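Local coordinates for early 35 kDa protein (Autographa californica nucleopolyhedrovirus, PDB 1P35), which inhibits caspases and so blocks the apoptotic response of the infected insect host cell, and also suppresses host antiviral RNA interference, at residues L27-N31 and M44-I48; K69-F74 and L277-L281; F181-I185 and L288-V292; E210-Q214 and L229-E233. All blocks are in the same frame, centred on the assembly; numbering follows the deposited sequence.

Contact 1: residues L27-N31 and M44-I48; sequences LVYIN and MMFNI
Y29 and F46 lie against each other in the buried interior of the curled beta core, across which strands 24-33 and 42-48 face each other. The axes of L27-N31 and M44-I48 run nearly antiparallel, at 156°, but stay 11.2 Å apart, so no backbone hydrogen bond joins them. L27-N31 pairs instead with strands 10-21 and 164-170.

Aromatic contact carries the middle. The two rings form an offset stack, centroids 5.0 Å apart and planes only 19° from parallel, with F46 CE2 above the rim of one face of Y29. A trans first torsion projects the Y29 ring toward strand 42-48. Flat, broad side chains suit this wide separation.

Sulfur contact flanks the stack. M44 bends at chi3 (67°), bringing SD and CE to the Y29 ring in a Met-aromatic contact; SD is 4.4 Å from the ring centroid, on an oblique line. A flexible thioether can follow such a surface without needing a polar partner.

Aliphatic contact ends the interface, where L27 CD2 lies 4.3 Å from I48 CG2; both are branched, apolar residues suited to a buried place. At the other end N31 is polar yet buried, its OD1 hydrogen-bonded to the hydroxyl of Y100, while its ND2 sits in the plane of the Y29 ring and 3.5 Å from M44 SD.

Contact 2: residues K69-F74 and L277-L281; sequences KVDEQF and LYVKL. With EDO (1,2-ethanediol), chain G.
K280 NZ has two partners here, D71 OD1 and a water: it donates to OD1 at 3.3 Å, a hydrogen bond within a salt bridge, and to the water 2.9 Å away, which in turn reaches D71 O weakly. The ammonium meets OD1 from above the carboxylate, 47° out of its plane. D71 OD2 forms a second salt bridge with K67, so the carboxylate lies between two lysines, which would favour its ionised form. A long, nearly extended lysine suits this place because its aliphatic part is used as well: K280 CB lies over the centre of the F74 ring, 3.9 Å from the centroid, a CH-pi contact.

A second CH-pi contact is closer. Q73 CG stands 3.4 Å from the centroid of the Y278 ring, almost on its normal, and because the glutamine folds at chi2 its amide stacks on the ring, planes 21° apart. The Y278 ring also meets that of Y198, planes at about a right angle. F74 turns its edge to Y278 O, and V70 CG1 touches V279 O at 3.3 Å. Away from the strand, K69 NZ makes a weak hydrogen bond with an ethanediol, probably from the crystallisation liquor.

K69-F74 thus crosses L277-L281 at 86°, an amphipathic helix laid across the face of a beta-sheet; in this family the chain after it carries the reactive-site loop cleaved by caspases.

Contact 3: residues F181-I185 and L288-V292; sequences FAHEI and LNKNV
A182 and K290 bring their CA atoms within 4.4 Å where the irregular segments F181-I185 and L288-V292 pass each other, running 153° apart. They join two loops beside the small antiparallel sheet of strands 176-179 and 292-295, and here the hydrogen bonds across run between asparagine side chains and backbone.

N289 forms a two-point amide-to-backbone contact with H183. A trans chi1 of 176° swings its amide across. There OD1 accepts H183 N at 2.7 Å, in the carbonyl plane and on a lone pair, while ND2 donates to H183 O at 2.8 Å, nearly straight at 174° though above that carbonyl's plane. Asparagine fits because one flat group offers both acceptor and donor, and the two bonds fix its rotation.

Apolar contact finishes one end, where V292 CG2 touches the F181 ring at its edge, 3.5 Å from CD2. K290 points away and pairs with E211 in helix 206-215. N291 OD1 comes close beside the small A182 and accepts A182 N at 2.8 Å, together with a further hydrogen bond from a water 2.7 Å away; the same water donates to A182 O.

Contact 4: residues E210-Q214 and L229-E233; sequences EEFVQ and LYYNE
Y230 reaches from strand 227-234 to V213, Q214 and E210 on helix 206-215, and its course explains most of this surface contact. CB points toward the helix, and with chi1 at 172° CG continues outward. Next comes the apolar side of the ring: CD1 is 3.8 Å from V213 CG1 and CE1 is 3.6 Å from it, the methyl lying in the ring plane at the edge. CE1 and CZ then pass beneath Q214 CG, which sits over one face about 4.1 Å from each. At the tip, OH comes 3.3 Å from E210 CG, among the aliphatic atoms at the base of that glutamate; no hydrogen bond joins the hydroxyl to the helix segment. Tyrosine suits the site: its ring packs against the valine and the glutamine methylene, while the hydroxyl reaches the E210 methylenes.

V213 is the buried member of the group and also rests on I241 and K243. E210 extends further, to N232 ND2, but the angles do not support a hydrogen bond and the closest approach is doubtful; the carboxylate and amide planes are steeply turned, 77° apart. Q214 O is hydrogen-bonded to K243.

The axes of E210-Q214 and L229-E233 are nearly antiparallel, 164° between directions and 9.8 Å apart. This is alpha/beta packing of a helix alongside an antiparallel hairpin, strands 227-234 and 238-249.

How the contacts relate
Along the chain contact 1 closes first; contact 2 then opens, and its segments alternate with those of contact 3, while contact 4 is nested inside the loops closed by both. Contacts 2 and 3 therefore tie distant sequence into one body. Contact 1 lies in the core, its centre about 12 Å from that of contact 3, which it touches; contacts 1 and 4 are the most widely separated pair, centres about 25 Å apart. Helix 206-215 links the rest: its F212 meets L281 of contact 2 as well as K290 O and L288 of contact 3. V279 against F181 joins contacts 2 and 3. This is consistent with a compact body from which the reactive-site loop extends.

Contact 1: residues L27-N31 and M44-I48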
loop_
_atom_site.group_PDB
_atom_site.type_symbol
_atom_site.label_atom_id
_atom_site.label_comp_id
_atom_site.label_asym_id
_atom_site.label_seq_id
_atom_site.Cartn_x
_atom_site.Cartn_y
_atom_site.Cartn_z
ATOM N N LEU A 27 -1.395 20.185 -10.148
ATOM C CA LEU A 27 -0.353 19.338 -10.619
ATOM C C LEU A 27 0.303 18.669 -9.413
ATOM O O LEU A 27 0.722 19.358 -8.490
ATOM C CB LEU A 27 0.720 20.131 -11.379
ATOM C CG LEU A 27 1.901 19.211 -11.720
ATOM C CD1 LEU A 27 1.426 18.194 -12.781
ATOM C CD2 LEU A 27 3.090 19.992 -12.291
ATOM N N VAL A 28 0.369 17.332 -9.452
ATOM C CA VAL A 28 1.001 16.507 -8.452
ATOM C C VAL A 28 2.132 15.892 -9.272
ATOM O O VAL A 28 1.936 15.366 -10.407
ATOM C CB VAL A 28 0.054 15.433 -7.859
ATOM C CG1 VAL A 28 0.880 14.453 -7.007
ATOM C CG2 VAL A 28 -0.927 16.074 -6.904
ATOM N N TYR A 29 3.336 16.000 -8.727
ATOM C CA TYR A 29 4.491 15.568 -9.472
ATOM C C TYR A 29 5.376 14.903 -8.421
ATOM O O TYR A 29 5.746 15.546 -7.422
ATOM C CB TYR A 29 5.187 16.811 -10.114
ATOM C CG TYR A 29 6.300 16.451 -11.113
ATOM C CD1 TYR A 29 7.506 15.977 -10.649
ATOM C CD2 TYR A 29 6.106 16.519 -12.512
ATOM C CE1 TYR A 29 8.510 15.566 -11.496
ATOM C CE2 TYR A 29 7.136 16.094 -13.419
ATOM C CZ TYR A 29 8.353 15.613 -12.862
ATOM O OH TYR A 29 9.437 15.172 -13.613
ATOM N N ILE A 30 5.695 13.628 -8.671
ATOM C CA ILE A 30 6.479 12.789 -7.770
ATOM C C ILE A 30 7.572 12.069 -8.566
ATOM O O ILE A 30 7.329 11.549 -9.703
ATOM C CB ILE A 30 5.584 11.641 -7.155
ATOM C CG1 ILE A 30 4.511 12.198 -6.261
ATOM C CG2 ILE A 30 6.403 10.651 -6.336
ATOM C CD1 ILE A 30 3.121 11.568 -6.641
ATOM N N ASN A 31 8.780 12.046 -8.003
ATOM C CA ASN A 31 9.843 11.275 -8.674
ATOM C C ASN A 31 10.818 10.725 -7.651
ATOM O O ASN A 31 10.660 10.963 -6.453
ATOM C CB ASN A 31 10.596 12.092 -9.754
ATOM C CG ASN A 31 11.434 13.247 -9.198
ATOM O OD1 ASN A 31 11.632 13.396 -7.982
ATOM N ND2 ASN A 31 11.910 14.097 -10.109
ATOM N N MET A 44 14.780 21.372 -10.330
ATOM C CA MET A 44 13.991 20.728 -11.361
ATOM C C MET A 44 13.006 21.773 -11.887
ATOM O O MET A 44 12.319 22.417 -11.115
ATOM C CB MET A 44 13.231 19.529 -10.804
ATOM C CG MET A 44 12.251 18.936 -11.821
ATOM S SD MET A 44 11.457 17.363 -11.380
ATOM C CE MET A 44 10.396 17.809 -9.969
ATOM N N MET A 45 12.945 21.963 -13.185
ATOM C CA MET A 45 12.038 22.979 -13.698
ATOM C C MET A 45 11.234 22.460 -14.819
ATOM O O MET A 45 11.657 21.537 -15.503
ATOM C CB MET A 45 12.827 24.189 -14.167
ATOM C CG MET A 45 13.904 24.667 -13.156
ATOM S SD MET A 45 14.329 26.347 -13.601
ATOM C CE MET A 45 15.996 26.459 -12.806
ATOM N N PHE A 46 10.049 23.014 -15.026
ATOM C CA PHE A 46 9.288 22.515 -16.154
ATOM C C PHE A 46 8.151 23.464 -16.459
ATOM O O PHE A 46 7.718 24.281 -15.612
ATOM C CB PHE A 46 8.796 21.070 -15.866
ATOM C CG PHE A 46 7.936 20.931 -14.597
ATOM C CD1 PHE A 46 6.581 21.303 -14.602
ATOM C CD2 PHE A 46 8.486 20.405 -13.408
ATOM C CE1 PHE A 46 5.772 21.152 -13.464
ATOM C CE2 PHE A 46 7.693 20.250 -12.248
ATOM C CZ PHE A 46 6.321 20.625 -12.278
ATOM N N ASN A 47 7.670 23.356 -17.679
ATOM C CA ASN A 47 6.594 24.200 -18.136
ATOM C C ASN A 47 5.219 23.804 -17.603
ATOM O O ASN A 47 4.938 22.609 -17.384
ATOM C CB ASN A 47 6.569 24.194 -19.675
ATOM C CG ASN A 47 7.719 24.972 -20.293
ATOM O OD1 ASN A 47 8.309 24.557 -21.307
ATOM N ND2 ASN A 47 8.020 26.123 -19.713
ATOM N N ILE A 48 4.397 24.823 -17.357
ATOM C CA ILE A 48 3.010 24.652 -16.946
ATOM C C ILE A 48 2.214 25.712 -17.743
ATOM O O ILE A 48 2.793 26.684 -18.228
ATOM C CB ILE A 48 2.812 24.772 -15.388
ATOM C CG1 ILE A 48 3.387 26.082 -14.860
ATOM C CG2 ILE A 48 3.434 23.539 -14.677
ATOM C CD1 ILE A 48 3.212 26.234 -13.357
#

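Contact 2: residues K69-F74 and L277-L281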
loop_
_atom_site.group_PDB
_atom_site.type_symbol
_atom_site.label_atom_id
_atom_site.label_comp_id
_atom_site.label_asym_id
_atom_site.label_seq_id
_atom_site.Cartn_x
_atom_site.Cartn_y
_atom_site.Cartn_z
ATOM N N LYS A 69 -3.909 3.344 -10.761
ATOM C CA LYS A 69 -4.966 3.621 -11.695
ATOM C C LYS A 69 -4.492 3.550 -13.149
ATOM O O LYS A 69 -5.252 3.116 -14.024
ATOM C CB LYS A 69 -5.606 4.988 -11.421
ATOM C CG LYS A 69 -6.533 4.965 -10.214
ATOM C CD LYS A 69 -7.436 6.182 -10.225
ATOM C CE LYS A 69 -8.487 6.088 -9.123
ATOM N NZ LYS A 69 -9.165 7.406 -8.897
ATOM N N VAL A 70 -3.269 4.009 -13.375
ATOM C CA VAL A 70 -2.683 4.010 -14.707
ATOM C C VAL A 70 -2.440 2.579 -15.103
ATOM O O VAL A 70 -2.934 2.158 -16.152
ATOM C CB VAL A 70 -1.393 4.884 -14.782
ATOM C CG1 VAL A 70 -0.733 4.761 -16.189
ATOM C CG2 VAL A 70 -1.813 6.367 -14.551
ATOM N N ASP A 71 -1.743 1.834 -14.243
ATOM C CA ASP A 71 -1.479 0.408 -14.457
ATOM C C ASP A 71 -2.743 -0.419 -14.709
ATOM O O ASP A 71 -2.702 -1.367 -15.470
ATOM C CB ASP A 71 -0.732 -0.245 -13.272
ATOM C CG ASP A 71 0.712 0.224 -13.153
ATOM O OD1 ASP A 71 1.250 0.718 -14.164
ATOM O OD2 ASP A 71 1.330 0.062 -12.071
ATOM N N GLU A 72 -3.881 -0.078 -14.114
ATOM C CA GLU A 72 -5.029 -0.951 -14.386
ATOM C C GLU A 72 -5.681 -0.659 -15.750
ATOM O O GLU A 72 -6.566 -1.394 -16.195
ATOM C CB GLU A 72 -6.082 -0.866 -13.269
ATOM C CG GLU A 72 -6.926 0.386 -13.316
ATOM C CD GLU A 72 -8.025 0.404 -12.257
ATOM O OE1 GLU A 72 -7.718 0.347 -11.037
ATOM O OE2 GLU A 72 -9.207 0.477 -12.650
ATOM N N GLN A 73 -5.297 0.439 -16.393
ATOM C CA GLN A 73 -5.862 0.685 -17.709
ATOM C C GLN A 73 -5.000 -0.072 -18.736
ATOM O O GLN A 73 -5.522 -0.596 -19.723
ATOM C CB GLN A 73 -5.875 2.160 -18.047
ATOM C CG GLN A 73 -6.846 3.006 -17.265
ATOM C CD GLN A 73 -8.296 2.561 -17.470
ATOM O OE1 GLN A 73 -8.763 2.332 -18.615
ATOM N NE2 GLN A 73 -9.026 2.456 -16.363
ATOM N N PHE A 74 -3.691 -0.152 -18.474
ATOM C CA PHE A 74 -2.784 -0.823 -19.378
ATOM C C PHE A 74 -2.754 -2.337 -19.227
ATOM O O PHE A 74 -2.459 -3.071 -20.203
ATOM C CB PHE A 74 -1.358 -0.223 -19.262
ATOM C CG PHE A 74 -1.244 1.162 -19.869
ATOM C CD1 PHE A 74 -1.688 2.297 -19.173
ATOM C CD2 PHE A 74 -0.854 1.307 -21.222
ATOM C CE1 PHE A 74 -1.768 3.554 -19.812
ATOM C CE2 PHE A 74 -0.919 2.533 -21.869
ATOM C CZ PHE A 74 -1.386 3.682 -21.173
ATOM N N LEU A 277 -7.208 10.987 -19.378
ATOM C CA LEU A 277 -6.075 10.503 -20.124
ATOM C C LEU A 277 -5.118 9.713 -19.201
ATOM O O LEU A 277 -4.740 10.199 -18.128
ATOM C CB LEU A 277 -5.293 11.699 -20.699
ATOM C CG LEU A 277 -4.096 11.156 -21.505
ATOM C CD1 LEU A 277 -4.608 10.361 -22.742
ATOM C CD2 LEU A 277 -3.202 12.284 -21.928
ATOM N N TYR A 278 -4.726 8.517 -19.607
ATOM C CA TYR A 278 -3.774 7.746 -18.820
ATOM C C TYR A 278 -2.546 7.596 -19.696
ATOM O O TYR A 278 -2.656 7.290 -20.909
ATOM C CB TYR A 278 -4.301 6.363 -18.491
ATOM C CG TYR A 278 -5.636 6.349 -17.781
ATOM C CD1 TYR A 278 -6.819 6.460 -18.503
ATOM C CD2 TYR A 278 -5.712 6.261 -16.373
ATOM C CE1 TYR A 278 -8.050 6.489 -17.864
ATOM C CE2 TYR A 278 -6.950 6.284 -15.696
ATOM C CZ TYR A 278 -8.100 6.398 -16.449
ATOM O OH TYR A 278 -9.287 6.416 -15.796
ATOM N N VAL A 279 -1.375 7.825 -19.107
ATOM C CA VAL A 279 -0.173 7.701 -19.882
ATOM C C VAL A 279 0.834 6.825 -19.149
ATOM O O VAL A 279 1.008 6.954 -17.923
ATOM C CB VAL A 279 0.492 9.054 -20.131
ATOM C CG1 VAL A 279 1.649 8.896 -21.099
ATOM C CG2 VAL A 279 -0.509 10.070 -20.649
ATOM N N LYS A 280 1.502 5.935 -19.891
ATOM C CA LYS A 280 2.552 5.128 -19.303
ATOM C C LYS A 280 3.730 5.002 -20.282
ATOM O O LYS A 280 3.566 4.429 -21.346
ATOM C CB LYS A 280 2.047 3.725 -18.980
ATOM C CG LYS A 280 3.165 2.822 -18.466
ATOM C CD LYS A 280 2.622 1.379 -18.236
ATOM C CE LYS A 280 3.502 0.605 -17.256
ATOM N NZ LYS A 280 2.831 -0.611 -16.710
ATOM N N LEU A 281 4.898 5.517 -19.886
ATOM C CA LEU A 281 6.101 5.497 -20.662
ATOM C C LEU A 281 7.150 4.905 -19.699
ATOM O O LEU A 281 8.069 5.591 -19.228
ATOM C CB LEU A 281 6.460 6.929 -21.070
ATOM C CG LEU A 281 5.416 7.646 -21.939
ATOM C CD1 LEU A 281 5.796 9.135 -21.977
ATOM C CD2 LEU A 281 5.354 7.026 -23.384
HETATM C C1 EDO G . -5.678 8.696 -8.429
HETATM O O1 EDO G . -6.728 7.954 -7.749
HETATM C C2 EDO G . -6.242 9.717 -9.368
HETATM O O2 EDO G . -6.873 10.715 -8.610
HETATM O O HOH W 1 0.382 -2.111 -16.921
#

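Contact 3: residues F181-I185 and L288-V292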
loop_
_atom_site.group_PDB
_atom_site.type_symbol
_atom_site.label_atom_id
_atom_site.label_comp_id
_atom_site.label_asym_id
_atom_site.label_seq_id
_atom_site.Cartn_x
_atom_site.Cartn_y
_atom_site.Cartn_z
ATOM N N PHE A 181 6.577 16.015 -19.610
ATOM C CA PHE A 181 7.371 14.817 -19.865
ATOM C C PHE A 181 8.792 15.132 -20.285
ATOM O O PHE A 181 9.680 14.294 -20.110
ATOM C CB PHE A 181 6.725 13.942 -20.963
ATOM C CG PHE A 181 5.432 13.318 -20.558
ATOM C CD1 PHE A 181 5.321 12.637 -19.362
ATOM C CD2 PHE A 181 4.324 13.371 -21.406
ATOM C CE1 PHE A 181 4.134 11.999 -19.005
ATOM C CE2 PHE A 181 3.123 12.740 -21.055
ATOM C CZ PHE A 181 3.037 12.043 -19.840
ATOM N N ALA A 182 9.035 16.313 -20.851
ATOM C CA ALA A 182 10.396 16.610 -21.334
ATOM C C ALA A 182 11.517 16.629 -20.278
ATOM O O ALA A 182 11.309 16.976 -19.082
ATOM C CB ALA A 182 10.409 17.962 -22.143
ATOM N N HIS A 183 12.708 16.270 -20.745
ATOM C CA HIS A 183 13.895 16.206 -19.891
ATOM C C HIS A 183 14.851 17.309 -20.329
ATOM O O HIS A 183 14.641 17.958 -21.394
ATOM C CB HIS A 183 14.639 14.872 -20.084
ATOM C CG HIS A 183 13.755 13.656 -20.043
ATOM N ND1 HIS A 183 13.520 12.941 -18.892
ATOM C CD2 HIS A 183 13.052 13.037 -21.018
ATOM C CE1 HIS A 183 12.715 11.930 -19.158
ATOM N NE2 HIS A 183 12.414 11.965 -20.443
ATOM N N GLU A 184 15.882 17.548 -19.509
ATOM C CA GLU A 184 16.890 18.489 -19.925
ATOM C C GLU A 184 17.575 17.794 -21.151
ATOM O O GLU A 184 17.598 16.564 -21.257
ATOM C CB GLU A 184 17.922 18.672 -18.842
ATOM C CG GLU A 184 18.654 17.420 -18.508
ATOM C CD GLU A 184 17.923 16.524 -17.512
ATOM O OE1 GLU A 184 16.697 16.631 -17.342
ATOM O OE2 GLU A 184 18.592 15.681 -16.906
ATOM N N ILE A 185 18.139 18.570 -22.062
ATOM C CA ILE A 185 18.826 17.997 -23.243
ATOM C C ILE A 185 20.087 17.227 -22.831
ATOM O O ILE A 185 20.661 17.544 -21.783
ATOM C CB ILE A 185 19.247 19.137 -24.187
ATOM C CG1 ILE A 185 18.019 19.991 -24.522
ATOM C CG2 ILE A 185 19.889 18.584 -25.471
ATOM C CD1 ILE A 185 18.357 21.275 -25.284
ATOM N N LEU A 288 12.419 11.688 -29.345
ATOM C CA LEU A 288 11.521 12.821 -29.092
ATOM C C LEU A 288 11.668 13.156 -27.592
ATOM O O LEU A 288 11.457 12.293 -26.744
ATOM C CB LEU A 288 10.023 12.438 -29.317
ATOM C CG LEU A 288 9.286 12.691 -30.636
ATOM C CD1 LEU A 288 7.846 12.176 -30.544
ATOM C CD2 LEU A 288 9.269 14.201 -30.940
ATOM N N ASN A 289 12.007 14.394 -27.284
ATOM C CA ASN A 289 12.138 14.851 -25.901
ATOM C C ASN A 289 11.207 16.028 -25.776
ATOM O O ASN A 289 11.624 17.169 -25.951
ATOM C CB ASN A 289 13.561 15.331 -25.606
ATOM C CG ASN A 289 13.675 15.891 -24.203
ATOM O OD1 ASN A 289 13.083 15.353 -23.271
ATOM N ND2 ASN A 289 14.442 16.948 -24.041
ATOM N N LYS A 290 9.933 15.776 -25.526
ATOM C CA LYS A 290 8.982 16.870 -25.445
ATOM C C LYS A 290 7.803 16.717 -24.443
ATOM O O LYS A 290 7.517 15.620 -23.950
ATOM C CB LYS A 290 8.441 17.161 -26.869
ATOM C CG LYS A 290 7.813 15.984 -27.564
ATOM C CD LYS A 290 7.147 16.349 -28.921
ATOM C CE LYS A 290 5.868 17.168 -28.789
ATOM N NZ LYS A 290 5.222 17.416 -30.121
ATOM N N ASN A 291 7.139 17.840 -24.129
ATOM C CA ASN A 291 5.964 17.779 -23.253
ATOM C C ASN A 291 4.740 17.437 -24.133
ATOM O O ASN A 291 4.791 17.492 -25.347
ATOM C CB ASN A 291 5.744 19.155 -22.566
ATOM C CG ASN A 291 6.939 19.564 -21.713
ATOM O OD1 ASN A 291 7.535 18.709 -21.044
ATOM N ND2 ASN A 291 7.276 20.858 -21.706
ATOM N N VAL A 292 3.644 17.072 -23.500
ATOM C CA VAL A 292 2.408 16.793 -24.213
ATOM C C VAL A 292 1.585 18.019 -23.836
ATOM O O VAL A 292 1.524 18.378 -22.664
ATOM C CB VAL A 292 1.760 15.494 -23.698
ATOM C CG1 VAL A 292 0.303 15.451 -24.060
ATOM C CG2 VAL A 292 2.503 14.298 -24.279
HETATM O O HOH W 2 9.400 19.208 -19.121
#

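Contact 4: residues E210-Q214 and L229-E233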
loop_
_atom_site.group_PDB
_atom_site.type_symbol
_atom_site.label_atom_id
_atom_site.label_comp_id
_atom_site.label_asym_id
_atom_site.label_seq_id
_atom_site.Cartn_x
_atom_site.Cartn_y
_atom_site.Cartn_z
ATOM N N GLU A 210 -0.010 9.830 -31.495
ATOM C CA GLU A 210 0.590 8.918 -32.499
ATOM C C GLU A 210 2.049 9.230 -32.651
ATOM O O GLU A 210 2.903 8.349 -32.602
ATOM C CB GLU A 210 -0.092 9.032 -33.872
ATOM C CG GLU A 210 -1.509 8.474 -33.865
ATOM C CD GLU A 210 -2.155 8.491 -35.236
ATOM O OE1 GLU A 210 -1.583 7.866 -36.167
ATOM O OE2 GLU A 210 -3.235 9.123 -35.360
ATOM N N GLU A 211 2.333 10.516 -32.823
ATOM C CA GLU A 211 3.724 10.928 -32.955
ATOM C C GLU A 211 4.577 10.481 -31.742
ATOM O O GLU A 211 5.706 10.068 -31.887
ATOM C CB GLU A 211 3.809 12.457 -33.063
ATOM C CG GLU A 211 5.267 12.967 -32.987
ATOM C CD GLU A 211 5.394 14.486 -32.982
ATOM O OE1 GLU A 211 4.667 15.178 -32.219
ATOM O OE2 GLU A 211 6.252 14.985 -33.725
ATOM N N PHE A 212 4.034 10.623 -30.529
ATOM C CA PHE A 212 4.821 10.271 -29.346
ATOM C C PHE A 212 5.051 8.725 -29.305
ATOM O O PHE A 212 6.185 8.254 -29.128
ATOM C CB PHE A 212 4.089 10.790 -28.059
ATOM C CG PHE A 212 5.015 11.165 -26.948
ATOM C CD1 PHE A 212 5.721 10.180 -26.243
ATOM C CD2 PHE A 212 5.236 12.497 -26.634
ATOM C CE1 PHE A 212 6.649 10.530 -25.234
ATOM C CE2 PHE A 212 6.157 12.853 -25.627
ATOM C CZ PHE A 212 6.863 11.874 -24.930
ATOM N N VAL A 213 3.975 7.951 -29.506
ATOM C CA VAL A 213 4.066 6.490 -29.457
ATOM C C VAL A 213 4.946 5.860 -30.562
ATOM O O VAL A 213 5.706 4.923 -30.281
ATOM C CB VAL A 213 2.664 5.858 -29.446
ATOM C CG1 VAL A 213 2.731 4.310 -29.520
ATOM C CG2 VAL A 213 1.932 6.273 -28.137
ATOM N N GLN A 214 4.865 6.395 -31.789
ATOM C CA GLN A 214 5.668 5.891 -32.924
ATOM C C GLN A 214 7.169 6.048 -32.634
ATOM O O GLN A 214 7.984 5.236 -33.108
ATOM C CB GLN A 214 5.337 6.673 -34.220
ATOM C CG GLN A 214 3.968 6.426 -34.714
ATOM C CD GLN A 214 3.556 7.365 -35.858
ATOM O OE1 GLN A 214 4.247 8.332 -36.204
ATOM N NE2 GLN A 214 2.401 7.093 -36.409
ATOM N N LEU A 229 4.597 -4.405 -31.793
ATOM C CA LEU A 229 3.442 -3.999 -32.578
ATOM C C LEU A 229 2.932 -2.630 -32.146
ATOM O O LEU A 229 3.004 -2.237 -30.942
ATOM C CB LEU A 229 2.321 -5.046 -32.506
ATOM C CG LEU A 229 2.458 -6.235 -33.503
ATOM C CD1 LEU A 229 3.808 -6.879 -33.364
ATOM C CD2 LEU A 229 1.371 -7.294 -33.242
ATOM N N TYR A 230 2.436 -1.901 -33.143
ATOM C CA TYR A 230 1.905 -0.555 -32.949
ATOM C C TYR A 230 0.380 -0.561 -33.073
ATOM O O TYR A 230 -0.178 -1.052 -34.070
ATOM C CB TYR A 230 2.511 0.406 -33.996
ATOM C CG TYR A 230 1.864 1.781 -33.977
ATOM C CD1 TYR A 230 2.005 2.645 -32.873
ATOM C CD2 TYR A 230 1.055 2.192 -35.027
ATOM C CE1 TYR A 230 1.357 3.872 -32.836
ATOM C CE2 TYR A 230 0.396 3.421 -35.001
ATOM C CZ TYR A 230 0.558 4.257 -33.910
ATOM O OH TYR A 230 0.019 5.506 -33.966
ATOM N N TYR A 231 -0.283 -0.008 -32.062
ATOM C CA TYR A 231 -1.739 0.070 -32.019
ATOM C C TYR A 231 -2.351 1.457 -32.048
ATOM O O TYR A 231 -1.906 2.371 -31.349
ATOM C CB TYR A 231 -2.288 -0.611 -30.767
ATOM C CG TYR A 231 -2.129 -2.112 -30.723
ATOM C CD1 TYR A 231 -0.938 -2.678 -30.284
ATOM C CD2 TYR A 231 -3.142 -2.975 -31.210
ATOM C CE1 TYR A 231 -0.708 -4.062 -30.320
ATOM C CE2 TYR A 231 -2.934 -4.396 -31.257
ATOM C CZ TYR A 231 -1.695 -4.919 -30.803
ATOM O OH TYR A 231 -1.421 -6.252 -30.816
ATOM N N ASN A 232 -3.399 1.601 -32.851
ATOM C CA ASN A 232 -4.148 2.845 -32.920
ATOM C C ASN A 232 -5.594 2.333 -32.982
ATOM O O ASN A 232 -6.203 2.251 -34.052
ATOM C CB ASN A 232 -3.803 3.637 -34.167
ATOM C CG ASN A 232 -4.288 5.078 -34.094
ATOM O OD1 ASN A 232 -5.316 5.380 -33.453
ATOM N ND2 ASN A 232 -3.566 5.977 -34.757
ATOM N N GLU A 233 -6.103 1.967 -31.803
ATOM C CA GLU A 233 -7.426 1.391 -31.616
ATOM C C GLU A 233 -8.442 2.246 -30.848
ATOM O O GLU A 233 -8.111 3.162 -30.084
ATOM C CB GLU A 233 -7.320 0.062 -30.852
ATOM C CG GLU A 233 -6.339 -0.969 -31.366
ATOM C CD GLU A 233 -6.279 -2.231 -30.471
ATOM O OE1 GLU A 233 -6.208 -2.128 -29.207
ATOM O OE2 GLU A 233 -6.281 -3.339 -31.043
#